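Local coordinates for mRNA-binding protein PUF3 (Saccharomyces cerevisiae, PDB 3K49), which binds 3'-UTR elements of mRNAs, mostly for mitochondrial proteins, through its Pumilio homology domain, localizes them near mitochondria and promotes decay of COX17 mRNA, at residues Y80-F85 and N95-Q100; I243-I248 and K280-S285; E249-N254 and N266-S271. All coordinates share one frame; numbering follows the deposited sequence.

Contact 1. Residues Y80-F85 and N95-Q100. With nucleotides of chain B.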
loop_
_atom_site.group_PDB
_atom_site.type_symbol
_atom_site.label_atom_id
_atom_site.label_comp_id
_atom_site.label_asym_id
_atom_site.label_seq_id
_atom_site.Cartn_x
_atom_site.Cartn_y
_atom_site.Cartn_z
ATOM N N TYR A 80 18.095 9.574 11.915
ATOM C CA TYR A 80 18.857 8.573 11.139
ATOM C C TYR A 80 20.002 7.917 11.922
ATOM O O TYR A 80 20.320 6.749 11.717
ATOM C CB TYR A 80 19.439 9.180 9.870
ATOM C CG TYR A 80 18.430 9.818 8.989
ATOM C CD1 TYR A 80 18.195 11.181 9.058
ATOM C CD2 TYR A 80 17.694 9.062 8.085
ATOM C CE1 TYR A 80 17.247 11.787 8.249
ATOM C CE2 TYR A 80 16.728 9.661 7.266
ATOM C CZ TYR A 80 16.515 11.027 7.353
ATOM O OH TYR A 80 15.574 11.636 6.556
ATOM N N VAL A 81 20.619 8.675 12.819
ATOM C CA VAL A 81 21.732 8.160 13.593
ATOM C C VAL A 81 21.259 7.146 14.609
ATOM O O VAL A 81 21.927 6.134 14.837
ATOM C CB VAL A 81 22.490 9.280 14.284
ATOM C CG1 VAL A 81 23.528 8.708 15.247
ATOM C CG2 VAL A 81 23.162 10.128 13.235
ATOM N N ILE A 82 20.096 7.411 15.204
ATOM C CA ILE A 82 19.475 6.427 16.084
ATOM C C ILE A 82 19.114 5.140 15.324
ATOM O O ILE A 82 19.379 4.033 15.800
ATOM C CB ILE A 82 18.259 7.002 16.801
ATOM C CG1 ILE A 82 18.661 8.308 17.463
ATOM C CG2 ILE A 82 17.768 6.018 17.844
ATOM C CD1 ILE A 82 19.962 8.161 18.242
ATOM N N GLN A 83 18.538 5.288 14.137
ATOM C CA GLN A 83 18.212 4.146 13.294
ATOM C C GLN A 83 19.440 3.299 12.981
ATOM O O GLN A 83 19.360 2.054 12.966
ATOM C CB GLN A 83 17.584 4.610 11.988
ATOM C CG GLN A 83 16.243 5.320 12.158
ATOM C CD GLN A 83 15.592 5.627 10.817
ATOM O OE1 GLN A 83 15.414 4.737 9.963
ATOM N NE2 GLN A 83 15.263 6.889 10.611
ATOM N N LYS A 84 20.575 3.957 12.718
ATOM C CA LYS A 84 21.781 3.206 12.367
ATOM C C LYS A 84 22.258 2.387 13.542
ATOM O O LYS A 84 22.881 1.357 13.366
ATOM C CB LYS A 84 22.914 4.090 11.847
ATOM C CG LYS A 84 22.699 4.642 10.457
ATOM C CD LYS A 84 22.748 3.558 9.422
ATOM C CE LYS A 84 22.001 4.008 8.185
ATOM N NZ LYS A 84 20.704 4.671 8.558
ATOM N N PHE A 85 21.961 2.826 14.750
ATOM C CA PHE A 85 22.324 2.000 15.889
ATOM C C PHE A 85 21.472 0.729 16.007
ATOM O O PHE A 85 21.928 -0.268 16.581
ATOM C CB PHE A 85 22.375 2.817 17.182
ATOM C CG PHE A 85 23.698 3.509 17.383
ATOM C CD1 PHE A 85 23.821 4.882 17.199
ATOM C CD2 PHE A 85 24.838 2.771 17.715
ATOM C CE1 PHE A 85 25.048 5.519 17.356
ATOM C CE2 PHE A 85 26.068 3.391 17.879
ATOM C CZ PHE A 85 26.176 4.773 17.702
ATOM N N ASN A 95 19.370 -2.997 23.192
ATOM C CA ASN A 95 18.615 -3.159 24.436
ATOM C C ASN A 95 18.503 -1.848 25.204
ATOM O O ASN A 95 17.470 -1.536 25.792
ATOM C CB ASN A 95 19.256 -4.212 25.342
ATOM C CG ASN A 95 19.184 -5.613 24.761
ATOM O OD1 ASN A 95 18.459 -5.866 23.792
ATOM N ND2 ASN A 95 19.945 -6.538 25.353
ATOM N N THR A 96 19.575 -1.075 25.185
ATOM C CA THR A 96 19.615 0.180 25.911
ATOM C C THR A 96 18.644 1.207 25.346
ATOM O O THR A 96 17.994 1.928 26.098
ATOM C CB THR A 96 21.044 0.757 25.913
ATOM O OG1 THR A 96 21.887 -0.077 26.719
ATOM C CG2 THR A 96 21.059 2.187 26.447
ATOM N N LEU A 97 18.568 1.283 24.021
ATOM C CA LEU A 97 17.648 2.188 23.353
ATOM C C LEU A 97 16.205 1.758 23.603
ATOM O O LEU A 97 15.334 2.585 23.882
ATOM C CB LEU A 97 17.925 2.197 21.856
ATOM C CG LEU A 97 19.290 2.693 21.406
ATOM C CD1 LEU A 97 19.402 2.582 19.874
ATOM C CD2 LEU A 97 19.523 4.105 21.881
ATOM N N VAL A 98 15.963 0.452 23.503
ATOM C CA VAL A 98 14.644 -0.092 23.755
ATOM C C VAL A 98 14.191 0.290 25.160
ATOM O O VAL A 98 13.061 0.731 25.364
ATOM C CB VAL A 98 14.608 -1.626 23.571
ATOM C CG1 VAL A 98 13.323 -2.210 24.130
ATOM C CG2 VAL A 98 14.732 -1.987 22.104
ATOM N N ASP A 99 15.085 0.136 26.126
ATOM C CA ASP A 99 14.757 0.464 27.504
ATOM C C ASP A 99 14.477 1.952 27.698
ATOM O O ASP A 99 13.846 2.339 28.676
ATOM C CB ASP A 99 15.864 -0.009 28.441
ATOM C CG ASP A 99 16.090 -1.512 28.352
ATOM O OD1 ASP A 99 15.257 -2.207 27.720
ATOM O OD2 ASP A 99 17.103 -2.000 28.904
ATOM N N GLN A 100 14.939 2.781 26.769
ATOM C CA GLN A 100 14.562 4.193 26.775
ATOM C C GLN A 100 13.227 4.450 26.062
ATOM O O GLN A 100 12.670 5.547 26.153
ATOM C CB GLN A 100 15.654 5.052 26.145
ATOM C CG GLN A 100 16.832 5.300 27.055
ATOM C CD GLN A 100 17.832 6.227 26.424
ATOM O OE1 GLN A 100 17.457 7.179 25.735
ATOM N NE2 GLN A 100 19.118 5.953 26.638
ATOM P P A B 10 12.411 15.292 3.072
ATOM O OP1 A B 10 11.774 16.552 2.630
ATOM O OP2 A B 10 12.470 14.125 2.156
ATOM O "O5'" A B 10 13.895 15.610 3.568
ATOM C "C5'" A B 10 14.105 16.458 4.692
ATOM C "C4'" A B 10 15.543 16.931 4.747
ATOM O "O4'" A B 10 16.356 15.876 5.331
ATOM C "C3'" A B 10 16.201 17.294 3.416
ATOM O "O3'" A B 10 17.193 18.293 3.646
ATOM C "C2'" A B 10 16.937 16.010 3.070
ATOM O "O2'" A B 10 18.039 16.222 2.208
ATOM C "C1'" A B 10 17.416 15.576 4.460
ATOM N N9 A B 10 17.744 14.155 4.565
ATOM C C8 A B 10 17.191 13.106 3.872
ATOM N N7 A B 10 17.732 11.944 4.153
ATOM C C5 A B 10 18.696 12.244 5.103
ATOM C C6 A B 10 19.621 11.445 5.805
ATOM N N6 A B 10 19.705 10.122 5.660
ATOM N N1 A B 10 20.452 12.058 6.672
ATOM C C2 A B 10 20.352 13.384 6.836
ATOM N N3 A B 10 19.520 14.238 6.246
ATOM C C4 A B 10 18.710 13.600 5.379
ATOM P P U B 9 6.646 13.160 4.246
ATOM O OP1 U B 9 6.804 14.634 4.154
ATOM O OP2 U B 9 6.339 12.375 3.032
ATOM O "O5'" U B 9 7.983 12.560 4.875
ATOM C "C5'" U B 9 9.238 12.785 4.249
ATOM C "C4'" U B 9 10.240 13.187 5.301
ATOM O "O4'" U B 9 10.452 12.080 6.189
ATOM C "C3'" U B 9 11.641 13.511 4.828
ATOM O "O3'" U B 9 11.651 14.867 4.413
ATOM C "C2'" U B 9 12.470 13.327 6.102
ATOM O "O2'" U B 9 12.601 14.542 6.819
ATOM C "C1'" U B 9 11.638 12.320 6.914
ATOM N N1 U B 9 12.285 11.015 7.179
ATOM C C2 U B 9 13.116 10.910 8.266
ATOM O O2 U B 9 13.331 11.841 9.024
ATOM N N3 U B 9 13.680 9.666 8.449
ATOM C C4 U B 9 13.480 8.545 7.667
ATOM O O4 U B 9 14.093 7.511 7.908
ATOM C C5 U B 9 12.584 8.736 6.565
ATOM C C6 U B 9 12.038 9.931 6.363
#

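Contact 2. Residues I243-I248 and K280-S285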
loop_
_atom_site.group_PDB
_atom_site.type_symbol
_atom_site.label_atom_id
_atom_site.label_comp_id
_atom_site.label_asym_id
_atom_site.label_seq_id
_atom_site.Cartn_x
_atom_site.Cartn_y
_atom_site.Cartn_z
ATOM N N ILE A 243 -16.888 -13.994 -0.940
ATOM C CA ILE A 243 -16.844 -12.547 -1.132
ATOM C C ILE A 243 -16.333 -12.203 -2.526
ATOM O O ILE A 243 -16.795 -11.247 -3.148
ATOM C CB ILE A 243 -15.953 -11.862 -0.082
ATOM C CG1 ILE A 243 -16.442 -12.195 1.329
ATOM C CG2 ILE A 243 -15.924 -10.356 -0.304
ATOM C CD1 ILE A 243 -17.861 -11.749 1.603
ATOM N N LYS A 244 -15.377 -12.985 -3.020
ATOM C CA LYS A 244 -14.860 -12.739 -4.360
ATOM C C LYS A 244 -15.959 -12.915 -5.403
ATOM O O LYS A 244 -15.980 -12.222 -6.418
ATOM C CB LYS A 244 -13.676 -13.638 -4.683
ATOM C CG LYS A 244 -13.013 -13.283 -6.004
ATOM C CD LYS A 244 -11.848 -14.208 -6.302
ATOM C CE LYS A 244 -11.213 -13.918 -7.655
ATOM N NZ LYS A 244 -9.867 -14.583 -7.758
ATOM N N GLN A 245 -16.873 -13.840 -5.137
ATOM C CA GLN A 245 -18.013 -14.066 -6.012
ATOM C C GLN A 245 -19.011 -12.888 -5.991
ATOM O O GLN A 245 -19.432 -12.410 -7.045
ATOM C CB GLN A 245 -18.707 -15.388 -5.651
ATOM C CG GLN A 245 -19.885 -15.767 -6.564
ATOM C CD GLN A 245 -19.463 -16.026 -8.006
ATOM O OE1 GLN A 245 -18.344 -16.453 -8.261
ATOM N NE2 GLN A 245 -20.359 -15.766 -8.948
ATOM N N GLU A 246 -19.379 -12.413 -4.798
ATOM C CA GLU A 246 -20.281 -11.254 -4.677
ATOM C C GLU A 246 -19.708 -10.012 -5.338
ATOM O O GLU A 246 -20.442 -9.111 -5.727
ATOM C CB GLU A 246 -20.602 -10.939 -3.208
ATOM C CG GLU A 246 -20.796 -12.193 -2.357
ATOM C CD GLU A 246 -20.706 -11.938 -0.861
ATOM O OE1 GLU A 246 -21.470 -11.083 -0.351
ATOM O OE2 GLU A 246 -19.873 -12.607 -0.203
ATOM N N ILE A 247 -18.387 -9.946 -5.437
ATOM C CA ILE A 247 -17.762 -8.795 -6.062
ATOM C C ILE A 247 -17.931 -8.923 -7.563
ATOM O O ILE A 247 -18.362 -7.985 -8.223
ATOM C CB ILE A 247 -16.280 -8.659 -5.689
ATOM C CG1 ILE A 247 -16.131 -8.359 -4.195
ATOM C CG2 ILE A 247 -15.647 -7.558 -6.505
ATOM C CD1 ILE A 247 -14.749 -8.678 -3.628
ATOM N N ILE A 248 -17.602 -10.098 -8.090
ATOM C CA ILE A 248 -17.831 -10.403 -9.491
ATOM C C ILE A 248 -19.316 -10.214 -9.865
ATOM O O ILE A 248 -19.662 -9.543 -10.847
ATOM C CB ILE A 248 -17.448 -11.860 -9.798
ATOM C CG1 ILE A 248 -15.968 -12.114 -9.495
ATOM C CG2 ILE A 248 -17.763 -12.191 -11.240
ATOM C CD1 ILE A 248 -15.008 -11.248 -10.299
ATOM N N LYS A 280 -15.186 -14.626 -15.174
ATOM C CA LYS A 280 -14.785 -13.739 -16.261
ATOM C C LYS A 280 -15.816 -13.724 -17.387
ATOM O O LYS A 280 -16.150 -12.668 -17.932
ATOM C CB LYS A 280 -13.420 -14.161 -16.800
ATOM C CG LYS A 280 -12.926 -13.340 -17.977
ATOM C CD LYS A 280 -11.502 -13.754 -18.343
ATOM C CE LYS A 280 -10.657 -13.997 -17.090
ATOM N NZ LYS A 280 -9.218 -14.248 -17.408
ATOM N N ASP A 281 -16.315 -14.906 -17.730
ATOM C CA ASP A 281 -17.293 -15.026 -18.801
ATOM C C ASP A 281 -18.603 -14.389 -18.360
ATOM O O ASP A 281 -19.318 -13.779 -19.159
ATOM C CB ASP A 281 -17.487 -16.495 -19.188
ATOM C CG ASP A 281 -16.253 -17.089 -19.864
ATOM O OD1 ASP A 281 -15.772 -16.505 -20.862
ATOM O OD2 ASP A 281 -15.762 -18.143 -19.400
ATOM N N LEU A 282 -18.902 -14.525 -17.072
ATOM C CA LEU A 282 -20.060 -13.870 -16.478
ATOM C C LEU A 282 -20.049 -12.362 -16.722
ATOM O O LEU A 282 -21.089 -11.756 -16.968
ATOM C CB LEU A 282 -20.104 -14.151 -14.980
ATOM C CG LEU A 282 -21.352 -13.616 -14.297
ATOM C CD1 LEU A 282 -22.540 -13.914 -15.174
ATOM C CD2 LEU A 282 -21.510 -14.234 -12.914
ATOM N N ILE A 283 -18.871 -11.755 -16.648
ATOM C CA ILE A 283 -18.754 -10.318 -16.830
ATOM C C ILE A 283 -18.758 -9.935 -18.304
ATOM O O ILE A 283 -19.368 -8.941 -18.697
ATOM C CB ILE A 283 -17.467 -9.783 -16.171
ATOM C CG1 ILE A 283 -17.518 -9.988 -14.656
ATOM C CG2 ILE A 283 -17.239 -8.317 -16.530
ATOM C CD1 ILE A 283 -16.191 -9.736 -13.979
ATOM N N ILE A 284 -18.059 -10.717 -19.116
ATOM C CA ILE A 284 -17.895 -10.392 -20.528
ATOM C C ILE A 284 -19.191 -10.624 -21.300
ATOM O O ILE A 284 -19.464 -9.957 -22.296
ATOM C CB ILE A 284 -16.747 -11.201 -21.144
ATOM C CG1 ILE A 284 -15.462 -10.946 -20.354
ATOM C CG2 ILE A 284 -16.570 -10.845 -22.616
ATOM C CD1 ILE A 284 -14.265 -11.716 -20.840
ATOM N N SER A 285 -19.999 -11.563 -20.817
ATOM C CA SER A 285 -21.285 -11.862 -21.437
ATOM C C SER A 285 -22.263 -10.696 -21.317
ATOM O O SER A 285 -23.379 -10.752 -21.837
ATOM C CB SER A 285 -21.894 -13.127 -20.824
ATOM O OG SER A 285 -22.301 -12.906 -19.487
#

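Contact 3. Residues E249-N254 and N266-S271. With nucleotides of chain B.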
loop_
_atom_site.group_PDB
_atom_site.type_symbol
_atom_site.label_atom_id
_atom_site.label_comp_id
_atom_site.label_asym_id
_atom_site.label_seq_id
_atom_site.Cartn_x
_atom_site.Cartn_y
_atom_site.Cartn_z
ATOM N N GLU A 249 -20.198 -10.819 -9.080
ATOM C CA GLU A 249 -21.624 -10.724 -9.359
ATOM C C GLU A 249 -22.046 -9.275 -9.372
ATOM O O GLU A 249 -22.777 -8.867 -10.265
ATOM C CB GLU A 249 -22.445 -11.534 -8.359
ATOM C CG GLU A 249 -22.308 -13.037 -8.566
ATOM C CD GLU A 249 -22.710 -13.843 -7.335
ATOM O OE1 GLU A 249 -22.777 -13.263 -6.226
ATOM O OE2 GLU A 249 -22.949 -15.067 -7.478
ATOM N N THR A 250 -21.548 -8.491 -8.417
ATOM C CA THR A 250 -21.920 -7.081 -8.343
ATOM C C THR A 250 -21.368 -6.309 -9.520
ATOM O O THR A 250 -22.042 -5.435 -10.053
ATOM C CB THR A 250 -21.460 -6.419 -7.043
ATOM O OG1 THR A 250 -22.005 -7.124 -5.923
ATOM C CG2 THR A 250 -21.939 -4.982 -6.998
ATOM N N VAL A 251 -20.145 -6.637 -9.931
ATOM C CA VAL A 251 -19.545 -5.990 -11.094
ATOM C C VAL A 251 -20.285 -6.410 -12.367
ATOM O O VAL A 251 -20.473 -5.609 -13.288
ATOM C CB VAL A 251 -18.049 -6.324 -11.257
ATOM C CG1 VAL A 251 -17.499 -5.637 -12.495
ATOM C CG2 VAL A 251 -17.263 -5.913 -10.026
ATOM N N ALA A 252 -20.702 -7.670 -12.419
ATOM C CA ALA A 252 -21.493 -8.143 -13.540
ATOM C C ALA A 252 -22.768 -7.297 -13.700
ATOM O O ALA A 252 -23.064 -6.791 -14.785
ATOM C CB ALA A 252 -21.830 -9.608 -13.364
ATOM N N ASN A 253 -23.506 -7.118 -12.610
ATOM C CA ASN A 253 -24.760 -6.365 -12.652
ATOM C C ASN A 253 -24.606 -4.887 -13.047
ATOM O O ASN A 253 -25.598 -4.209 -13.336
ATOM C CB ASN A 253 -25.479 -6.455 -11.306
ATOM C CG ASN A 253 -25.823 -7.877 -10.920
ATOM O OD1 ASN A 253 -26.086 -8.720 -11.780
ATOM N ND2 ASN A 253 -25.833 -8.153 -9.613
ATOM N N ASN A 254 -23.374 -4.389 -13.071
ATOM C CA ASN A 254 -23.150 -2.961 -13.298
ATOM C C ASN A 254 -22.016 -2.664 -14.256
ATOM O O ASN A 254 -21.454 -1.562 -14.242
ATOM C CB ASN A 254 -22.858 -2.265 -11.971
ATOM C CG ASN A 254 -24.031 -2.318 -11.028
ATOM O OD1 ASN A 254 -24.931 -1.476 -11.100
ATOM N ND2 ASN A 254 -24.043 -3.319 -10.144
ATOM N N ASN A 266 -11.218 0.578 -12.274
ATOM C CA ASN A 266 -10.076 -0.239 -11.863
ATOM C C ASN A 266 -10.527 -1.584 -11.293
ATOM O O ASN A 266 -9.847 -2.595 -11.452
ATOM C CB ASN A 266 -9.205 0.498 -10.837
ATOM C CG ASN A 266 -8.540 1.743 -11.411
ATOM O OD1 ASN A 266 -7.646 1.660 -12.258
ATOM N ND2 ASN A 266 -8.964 2.903 -10.934
ATOM N N VAL A 267 -11.681 -1.597 -10.632
ATOM C CA VAL A 267 -12.212 -2.836 -10.082
ATOM C C VAL A 267 -12.702 -3.779 -11.187
ATOM O O VAL A 267 -12.583 -5.005 -11.081
ATOM C CB VAL A 267 -13.313 -2.581 -9.044
ATOM C CG1 VAL A 267 -14.124 -3.842 -8.829
ATOM C CG2 VAL A 267 -12.682 -2.123 -7.721
ATOM N N VAL A 268 -13.226 -3.211 -12.266
ATOM C CA VAL A 268 -13.648 -4.046 -13.377
ATOM C C VAL A 268 -12.429 -4.694 -14.031
ATOM O O VAL A 268 -12.480 -5.845 -14.455
ATOM C CB VAL A 268 -14.468 -3.267 -14.433
ATOM C CG1 VAL A 268 -14.965 -4.215 -15.509
ATOM C CG2 VAL A 268 -15.644 -2.543 -13.790
ATOM N N GLU A 269 -11.328 -3.960 -14.108
ATOM C CA GLU A 269 -10.119 -4.514 -14.712
ATOM C C GLU A 269 -9.581 -5.692 -13.919
ATOM O O GLU A 269 -9.206 -6.712 -14.491
ATOM C CB GLU A 269 -9.036 -3.457 -14.844
ATOM C CG GLU A 269 -9.351 -2.321 -15.798
ATOM C CD GLU A 269 -8.139 -1.417 -16.018
ATOM O OE1 GLU A 269 -8.269 -0.182 -15.862
ATOM O OE2 GLU A 269 -7.044 -1.951 -16.326
ATOM N N LYS A 270 -9.550 -5.557 -12.600
ATOM C CA LYS A 270 -9.052 -6.633 -11.752
ATOM C C LYS A 270 -10.001 -7.809 -11.811
ATOM O O LYS A 270 -9.567 -8.956 -11.756
ATOM C CB LYS A 270 -8.899 -6.160 -10.304
ATOM C CG LYS A 270 -7.838 -5.101 -10.135
ATOM C CD LYS A 270 -6.446 -5.664 -10.449
ATOM C CE LYS A 270 -5.471 -4.553 -10.853
ATOM N NZ LYS A 270 -5.993 -3.759 -12.021
ATOM N N SER A 271 -11.296 -7.511 -11.910
ATOM C CA SER A 271 -12.324 -8.543 -11.986
ATOM C C SER A 271 -12.011 -9.478 -13.126
ATOM O O SER A 271 -11.920 -10.683 -12.933
ATOM C CB SER A 271 -13.709 -7.927 -12.209
ATOM O OG SER A 271 -14.132 -7.181 -11.082
ATOM P P U B 5 -5.118 9.914 -12.507
ATOM O OP1 U B 5 -5.133 11.222 -11.815
ATOM O OP2 U B 5 -3.845 9.347 -13.022
ATOM O "O5'" U B 5 -5.774 8.816 -11.555
ATOM C "C5'" U B 5 -5.000 8.163 -10.565
ATOM C "C4'" U B 5 -5.839 7.994 -9.322
ATOM O "O4'" U B 5 -6.822 6.960 -9.543
ATOM C "C3'" U B 5 -5.116 7.531 -8.075
ATOM O "O3'" U B 5 -4.465 8.646 -7.465
ATOM C "C2'" U B 5 -6.290 7.043 -7.240
ATOM O "O2'" U B 5 -6.976 8.126 -6.653
ATOM C "C1'" U B 5 -7.186 6.394 -8.303
ATOM N N1 U B 5 -7.062 4.925 -8.409
ATOM C C2 U B 5 -7.909 4.154 -7.653
ATOM O O2 U B 5 -8.745 4.630 -6.908
ATOM N N3 U B 5 -7.743 2.795 -7.793
ATOM C C4 U B 5 -6.827 2.154 -8.584
ATOM O O4 U B 5 -6.767 0.929 -8.564
ATOM C C5 U B 5 -5.981 3.024 -9.343
ATOM C C6 U B 5 -6.126 4.347 -9.235
ATOM P P G B 4 -3.785 10.279 -17.924
ATOM O OP1 G B 4 -3.317 11.370 -17.033
ATOM O OP2 G B 4 -2.822 9.263 -18.427
ATOM O "O5'" G B 4 -4.967 9.516 -17.179
ATOM C "C5'" G B 4 -6.187 10.181 -16.886
ATOM C "C4'" G B 4 -6.992 9.362 -15.906
ATOM O "O4'" G B 4 -7.339 8.099 -16.521
ATOM C "C3'" G B 4 -6.213 8.944 -14.672
ATOM O "O3'" G B 4 -6.167 9.995 -13.718
ATOM C "C2'" G B 4 -6.985 7.715 -14.196
ATOM O "O2'" G B 4 -8.129 8.008 -13.419
ATOM C "C1'" G B 4 -7.403 7.092 -15.528
ATOM N N9 G B 4 -6.558 5.980 -15.942
ATOM C C8 G B 4 -5.274 6.015 -16.435
ATOM N N7 G B 4 -4.799 4.828 -16.706
ATOM C C5 G B 4 -5.837 3.963 -16.375
ATOM C C6 G B 4 -5.916 2.558 -16.444
ATOM O O6 G B 4 -5.063 1.753 -16.843
ATOM N N1 G B 4 -7.146 2.097 -15.992
ATOM C C2 G B 4 -8.169 2.891 -15.547
ATOM N N2 G B 4 -9.291 2.279 -15.159
ATOM N N3 G B 4 -8.106 4.198 -15.482
ATOM C C4 G B 4 -6.919 4.660 -15.907
#

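Contact 1. Residues Y80-F85 and N95-Q100
Leu97 reaches across from helix 91-101 and sets CD1 against two residues one turn apart on helix 79-88, within the Pumilio repeat 2 region of this Pumilio homology domain. CD1 lies 4.0 Å from CB of Phe85 and 4.3 Å from CG2 of Ile82. With CG anti to the carbonyl carbon and CD1 extended beyond it (chi2 178°), this methyl becomes the far end of the leucine. Phe85 offers only its CB here; its ring leads away and makes an edge-to-face pair with Phe62. The contact is therefore small and wholly apolar, and it backs the helix that carries the RNA-reading residues. Tyr80 on that helix is inserted between two successive bases of chain B. The base of A10 covers one ring face, its C6 3.3 Å above the plane and over the ring centre. U9 comes in obliquely on the other side, its N3 3.3 Å from Tyr80 CE2. A leucine here would probably cost A10 the flat aromatic surface it rests on and leave both bases freer to shift. Gln83 leaves the helix away from 95-100, on a chain that runs extended beyond CG (chi2 -174°), and its amide reaches U9; NE2 also makes a weak hydrogen bond to Asn79 OD1. The same NE2 gives U9 O4 a hydrogen bond of 3.0 Å that is almost straight, at 173°.

Contact 2. Residues I243-I248 and K280-S285
This is an apolar helix-to-helix contact between neighbouring Pumilio repeats: Ile248, within repeat 6, meets Ile283, within repeat 7, in the layer of the alpha-helical superhelix set back from the RNA, whose nearest atom is about 12 Å away. The two isoleucines cross at about a right angle. Ile283 extends its longer branch (chi2 169°), which brings CD1 to 4.0 Å from Ile248 CG2 and 4.2 Å from Ile248 CD1. The Ile248 side chain thus presents two methyls to one. Beneath the pair lies helix 264-274, whose Ser271 touches both isoleucines, while Leu230 of helix 222-230 also packs on Ile248. Nearer the solvent the contact thins out: Gln245 brings NE2 to 4.4 Å from Leu282 CD2, a loose touch with no bond between them. The Gln245 amide is engaged at both ends, OE1 accepting from Gln279 NE2 and NE2 donating to Glu249 OE2, so its rotation is fixed by partners beside the contact. At the end of helix 277-284 the chain turns, and Ser285 folds its hydroxyl back over the helix: OG donates to Leu282 O at 3.0 Å, coming from well above the carbonyl plane, 55° out of it.

Contact 3. Residues E249-N254 and N266-S271
Val251 pushes its two methyls into the side of helix 264-274, joining helix 238-252 to it inside the stacked-helix superhelix of Pumilio repeats. CG2 meets Val267 CG1 at 3.9 Å and CG1 meets Val268 CG2 at 3.8 Å, so each branch of Val251 takes one of two successive valines. With CG1 anti to the backbone N (chi1 179°), CG1 is turned to Val268 and CG2 to Val267 and Ser271. A third touch is polar on one side only: Ser271 OG lies 3.5 Å from Val251 CG2. That hydroxyl is buried, and it is satisfied by turning back on its own helix, donating to Val267 O at 2.7 Å. Val267 O also accepts from Ser271 N, and the two donors reach it from opposite faces of its plane. Ile217 of helix 213-218 packs on both Val251 and Val267, closing the next shell. Along 249-254, Asn254 returns its ND2 to Thr250 O over 2.9 Å, in the carbonyl plane and nearly straight at 172°. Farther out, helix 264-274 turns other residues to chain B. Asn266 lies against the base of U5, and Glu269, its OE2 in a salt bridge with Lys319 that is likely to favour the charged carboxylate, reads G4. A single oxygen does this: Glu269 OE1 accepts from G4 N1 at 2.5 Å and from G4 N2 at 2.8 Å.

All three contacts belong to one Pumilio homology domain, but contact 1 lies on the other side of the chain's centre from contacts 2 and 3. Contact 1 comes first along the chain, and its centre is 50 Å from that of contact 2 and 48 Å from that of contact 3. Contacts 2 and 3 are neighbours, centres 7 Å apart, and share helix 238-252; contact 3 is nested inside the loop that contact 2 closes, since 249-254 and 266-271 both fall between 243-248 and 280-285. They touch where Ile283 CD1 lies 3.5 Å from Ser271 CB. The same repeated helical build meets A10 and U9 of chain B near contact 1 and U5 and G4 near contact 3, with one RNA strand spanning the distance.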